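PDB 4HVT: post-proline cleaving enzyme from Rickettsia typhi, which probably cleaves peptides on the carboxyl side of proline as a serine-type endopeptidase of the prolyl oligopeptidase family. Local coordinates for residues T480-Y485 and F543-E548; E502-N507 and N697-F702. All coordinates share one frame; numbering follows the deposited sequence.

How the contacts relate
Both contacts lie in the buried interior of the alpha/beta-hydrolase domain; strand 480-483 belongs to contact 1 and lies against contact 2 through Leu481. In contact 1, Leu482 of that strand meets helix 536-551 on one face of the mixed sheet. Contact 2 joins helices 498-505 and 688-706 on the other face, where Leu481 packs against Trp504, Tyr699 and Phe702. The centres lie about 17 Å apart, with Leu481 CD1 and Phe702 CZ 3.5 Å from each other. Contact 1 is small and aliphatic, with one serine hydroxyl among its methyls; contact 2 is larger and mostly aromatic, and the indole N-H of Trp504 finds its weak hydrogen bond outside the two segments. Neither contact contains a hydrogen bond between its segments.

Contact 1: T480-Y485 and F543-E548; sequences TLLEAY and FAVSEE
Leu482 reaches from its strand with both methyls onto helix 536-551, where it overlaps Val545 and Ser546. This is the sheet-to-helix packing of an alpha/beta-hydrolase fold: strand 480-483 runs inside the mixed sheet, parallel to its neighbours 510-514 and 560-565, and the helix lies across one face. Leu482 points toward the helix, whereas Leu481 before it packs on the opposite face of the sheet.

The two methyls of Leu482 divide the work. CD1 lies 4.1 Å from Val545 CG1, an ordinary van der Waals contact between side chains that meet at a slant. The valine offers this branch because CG1 is anti to its backbone N (chi1 176°), which leaves CG2 beside that nitrogen. The other methyl, CD2, rests against Ser546, whose CB is 4.2 Å away. All three residues are buried. The nearest CA atoms, of Leu482 and Ser546, are 7.8 Å apart, and the leucine side chain spans this gap, its CD2 coming to 4.2 Å from Ser546 CA.

A hydroxyl among methyls needs a polar partner, and Ser546 finds one within its own helix. Its OG, turned beside the backbone N, hydrogen-bonds to Phe542 O one turn earlier. Around the pair, Leu482 also touches Val512 and Ala514 on one neighbouring strand and Leu560 and Ile562 on the other, while Phe583 packs on Ser546. The closest approach across the contact is that of Leu482 CD2 to Ser546 OG, 3.2 Å.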
# COMPACT_ATOMS: atom_id res chain seq x y z
N THR A 480 16.34 -2.48 -19.53
CA THR A 480 14.92 -2.65 -19.31
C THR A 480 14.73 -3.02 -17.87
O THR A 480 15.48 -3.85 -17.34
CB THR A 480 14.36 -3.74 -20.24
OG1 THR A 480 14.54 -3.33 -21.60
CG2 THR A 480 12.88 -4.07 -19.97
N LEU A 481 13.76 -2.37 -17.23
CA LEU A 481 13.40 -2.67 -15.86
C LEU A 481 11.94 -3.16 -15.83
O LEU A 481 10.98 -2.43 -16.19
CB LEU A 481 13.65 -1.44 -15.00
CG LEU A 481 13.81 -1.43 -13.48
CD1 LEU A 481 14.55 -2.67 -12.96
CD2 LEU A 481 14.58 -0.10 -13.29
N LEU A 482 11.79 -4.41 -15.42
CA LEU A 482 10.51 -5.09 -15.37
C LEU A 482 10.12 -5.26 -13.90
O LEU A 482 10.91 -5.79 -13.11
CB LEU A 482 10.64 -6.46 -16.04
CG LEU A 482 9.54 -7.51 -15.87
CD1 LEU A 482 8.15 -7.05 -16.37
CD2 LEU A 482 9.98 -8.79 -16.56
N GLU A 483 8.91 -4.83 -13.57
CA GLU A 483 8.38 -4.92 -12.20
C GLU A 483 7.05 -5.66 -12.19
O GLU A 483 6.31 -5.68 -13.19
CB GLU A 483 8.19 -3.50 -11.67
CG GLU A 483 9.49 -2.72 -11.61
CD GLU A 483 9.36 -1.41 -10.83
OE1 GLU A 483 8.90 -1.44 -9.67
OE2 GLU A 483 9.71 -0.37 -11.38
N ALA A 484 6.77 -6.32 -11.04
CA ALA A 484 5.48 -6.91 -10.78
C ALA A 484 5.40 -7.14 -9.29
O ALA A 484 6.37 -6.92 -8.57
CB ALA A 484 5.25 -8.20 -11.53
N TYR A 485 4.22 -7.50 -8.84
CA TYR A 485 3.91 -7.73 -7.43
C TYR A 485 3.31 -9.14 -7.37
O TYR A 485 3.99 -10.08 -6.93
CB TYR A 485 2.97 -6.67 -6.84
CG TYR A 485 2.72 -6.85 -5.32
CD1 TYR A 485 3.73 -6.58 -4.39
CD2 TYR A 485 1.51 -7.30 -4.87
CE1 TYR A 485 3.53 -6.73 -3.02
CE2 TYR A 485 1.27 -7.43 -3.52
CZ TYR A 485 2.28 -7.13 -2.61
OH TYR A 485 1.92 -7.33 -1.27
N PHE A 543 7.67 -15.00 -16.12
CA PHE A 543 8.59 -15.52 -17.16
C PHE A 543 8.02 -15.29 -18.58
O PHE A 543 8.76 -14.96 -19.53
CB PHE A 543 8.89 -17.01 -16.96
CG PHE A 543 9.48 -17.35 -15.63
CD1 PHE A 543 10.47 -16.55 -15.05
CD2 PHE A 543 9.04 -18.47 -14.93
CE1 PHE A 543 11.01 -16.87 -13.84
CE2 PHE A 543 9.59 -18.80 -13.72
CZ PHE A 543 10.55 -18.00 -13.14
N ALA A 544 6.71 -15.52 -18.74
CA ALA A 544 6.04 -15.30 -20.03
C ALA A 544 6.25 -13.86 -20.54
O ALA A 544 6.54 -13.66 -21.67
CB ALA A 544 4.56 -15.62 -19.93
N VAL A 545 6.08 -12.88 -19.66
CA VAL A 545 6.39 -11.51 -20.02
C VAL A 545 7.90 -11.29 -20.30
O VAL A 545 8.26 -10.66 -21.32
CB VAL A 545 5.83 -10.55 -18.93
CG1 VAL A 545 6.22 -9.15 -19.26
CG2 VAL A 545 4.31 -10.65 -18.86
N SER A 546 8.77 -11.82 -19.45
CA SER A 546 10.22 -11.66 -19.61
C SER A 546 10.64 -12.19 -21.01
O SER A 546 11.33 -11.52 -21.77
CB SER A 546 10.97 -12.39 -18.48
OG SER A 546 10.69 -11.83 -17.19
N GLU A 547 10.18 -13.39 -21.34
CA GLU A 547 10.53 -14.04 -22.61
C GLU A 547 9.99 -13.30 -23.79
O GLU A 547 10.65 -13.26 -24.85
CB GLU A 547 9.98 -15.47 -22.62
CG GLU A 547 10.73 -16.37 -21.67
CD GLU A 547 10.16 -17.75 -21.56
OE1 GLU A 547 8.93 -17.93 -21.60
OE2 GLU A 547 10.98 -18.68 -21.36
N GLU A 548 8.82 -12.71 -23.63
CA GLU A 548 8.23 -11.97 -24.71
C GLU A 548 9.01 -10.68 -24.99
O GLU A 548 9.16 -10.29 -26.15
CB GLU A 548 6.74 -11.71 -24.45
CG GLU A 548 6.04 -11.00 -25.57
CD GLU A 548 5.77 -11.89 -26.78
OE1 GLU A 548 6.32 -13.02 -26.91
OE2 GLU A 548 4.99 -11.45 -27.63

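Contact 2: E502-N507 and N697-F702; sequences EVWVKN and NLYTFF
Trp504 brings the rim of its benzene ring, CE3, CZ3 and CH2, to helix 688-706, between Tyr699 and Phe702. Its CG is anti to the backbone N (chi1 -163°), which carries the ring across to the partner helix. CE3 comes to 4.0 Å from Tyr699 CD1, meeting the edge of the phenol near its plane; the two side chains cross at a slant and do not stack. Farther round the indole, CZ3 is 3.8 Å from Phe702 CB. Phe702 O lies in the plane of the indole at its edge, 3.8 Å from CH2.

Only the root of the Phe702 side chain takes part. With CG beside its own backbone N (chi1 -85°), the phenyl leads away from helix 498-505 and packs on Ala585 and Ala587 of strand 585-589. These helices flank one face of the central sheet in the alpha/beta-hydrolase domain, and Leu481 of strand 480-483 touches all three aromatic residues. Trp504 NE1 makes a weak hydrogen bond with Val510 O.

Val503 adds an aliphatic contact, its CG1 4.3 Å from Tyr699 CB. Asn507 ND2 donates a nearly straight bond (169°) to Val503 O, 2.9 Å long, from above the carbonyl plane, and has a second partner in Glu62 OE2 of helix 56-67.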
# COMPACT_ATOMS: atom_id res chain seq x y z
N GLU A 502 11.75 9.94 -15.48
CA GLU A 502 12.84 10.91 -15.67
C GLU A 502 14.22 10.33 -15.49
O GLU A 502 15.12 10.69 -16.21
CB GLU A 502 12.68 12.08 -14.72
CG GLU A 502 11.38 12.84 -14.92
CD GLU A 502 11.60 14.31 -14.77
OE1 GLU A 502 12.22 14.87 -15.72
OE2 GLU A 502 11.14 14.88 -13.74
N VAL A 503 14.40 9.43 -14.54
CA VAL A 503 15.72 8.87 -14.30
C VAL A 503 16.02 7.71 -15.23
O VAL A 503 17.14 7.60 -15.69
CB VAL A 503 15.96 8.43 -12.87
CG1 VAL A 503 17.38 7.91 -12.75
CG2 VAL A 503 15.72 9.61 -11.94
N TRP A 504 15.02 6.87 -15.51
CA TRP A 504 15.21 5.69 -16.34
C TRP A 504 14.83 5.94 -17.82
O TRP A 504 15.70 5.83 -18.68
CB TRP A 504 14.48 4.48 -15.71
CG TRP A 504 14.95 3.14 -16.26
CD1 TRP A 504 14.29 2.39 -17.17
CD2 TRP A 504 16.17 2.47 -15.99
NE1 TRP A 504 15.01 1.30 -17.51
CE2 TRP A 504 16.17 1.30 -16.77
CE3 TRP A 504 17.27 2.74 -15.17
CZ2 TRP A 504 17.24 0.38 -16.76
CZ3 TRP A 504 18.33 1.83 -15.15
CH2 TRP A 504 18.30 0.67 -15.95
N VAL A 505 13.57 6.29 -18.10
CA VAL A 505 13.04 6.25 -19.48
C VAL A 505 13.58 7.41 -20.31
O VAL A 505 13.89 7.24 -21.50
CB VAL A 505 11.49 6.23 -19.53
CG1 VAL A 505 11.00 6.00 -20.95
CG2 VAL A 505 10.93 5.11 -18.65
N LYS A 506 13.76 8.55 -19.68
CA LYS A 506 14.39 9.72 -20.35
C LYS A 506 15.84 9.48 -20.73
O LYS A 506 16.38 10.15 -21.63
CB LYS A 506 14.27 10.97 -19.45
CG LYS A 506 14.88 12.26 -19.99
CD LYS A 506 14.51 13.41 -19.06
CE LYS A 506 14.80 14.80 -19.62
NZ LYS A 506 14.16 15.82 -18.73
N ASN A 507 16.49 8.54 -20.07
CA ASN A 507 17.83 8.12 -20.40
C ASN A 507 17.84 6.88 -21.32
O ASN A 507 18.88 6.20 -21.46
CB ASN A 507 18.59 7.94 -19.07
CG ASN A 507 19.02 9.26 -18.49
OD1 ASN A 507 19.58 10.08 -19.21
ND2 ASN A 507 18.80 9.46 -17.22
N ASN A 697 20.81 4.80 -4.56
CA ASN A 697 21.53 3.52 -4.51
C ASN A 697 20.93 2.52 -5.49
O ASN A 697 21.67 1.88 -6.28
CB ASN A 697 21.50 2.99 -3.12
CG ASN A 697 22.45 3.72 -2.20
OD1 ASN A 697 23.47 4.29 -2.65
ND2 ASN A 697 22.15 3.69 -0.87
N LEU A 698 19.60 2.44 -5.49
CA LEU A 698 18.92 1.49 -6.34
C LEU A 698 19.12 1.76 -7.84
O LEU A 698 19.38 0.83 -8.62
CB LEU A 698 17.42 1.45 -5.98
CG LEU A 698 16.66 0.31 -6.68
CD1 LEU A 698 15.69 -0.41 -5.78
CD2 LEU A 698 15.99 0.91 -7.90
N TYR A 699 18.95 3.02 -8.21
CA TYR A 699 19.08 3.42 -9.63
C TYR A 699 20.53 3.44 -10.10
O TYR A 699 20.78 3.14 -11.25
CB TYR A 699 18.28 4.69 -9.98
CG TYR A 699 16.84 4.35 -10.19
CD1 TYR A 699 16.41 3.74 -11.36
CD2 TYR A 699 15.92 4.63 -9.23
CE1 TYR A 699 15.10 3.40 -11.54
CE2 TYR A 699 14.60 4.29 -9.40
CZ TYR A 699 14.19 3.68 -10.54
OH TYR A 699 12.87 3.35 -10.71
N THR A 700 21.48 3.66 -9.19
CA THR A 700 22.88 3.56 -9.55
C THR A 700 23.16 2.10 -9.85
O THR A 700 23.78 1.80 -10.88
CB THR A 700 23.80 4.15 -8.46
OG1 THR A 700 23.48 5.54 -8.26
CG2 THR A 700 25.28 3.99 -8.86
N PHE A 701 22.65 1.20 -9.00
CA PHE A 701 22.85 -0.24 -9.18
C PHE A 701 22.37 -0.68 -10.59
O PHE A 701 23.05 -1.40 -11.30
CB PHE A 701 22.15 -1.04 -8.03
CG PHE A 701 21.96 -2.49 -8.33
CD1 PHE A 701 23.03 -3.40 -8.21
CD2 PHE A 701 20.75 -2.97 -8.73
CE1 PHE A 701 22.82 -4.74 -8.47
CE2 PHE A 701 20.56 -4.30 -9.02
CZ PHE A 701 21.60 -5.18 -8.91
N PHE A 702 21.17 -0.28 -10.98
CA PHE A 702 20.60 -0.75 -12.23
C PHE A 702 21.26 -0.10 -13.39
O PHE A 702 21.46 -0.73 -14.42
CB PHE A 702 19.08 -0.51 -12.26
CG PHE A 702 18.30 -1.62 -11.59
CD1 PHE A 702 18.37 -2.90 -12.09
CD2 PHE A 702 17.40 -1.34 -10.53
CE1 PHE A 702 17.64 -3.94 -11.53
CE2 PHE A 702 16.67 -2.36 -9.98
CZ PHE A 702 16.80 -3.67 -10.48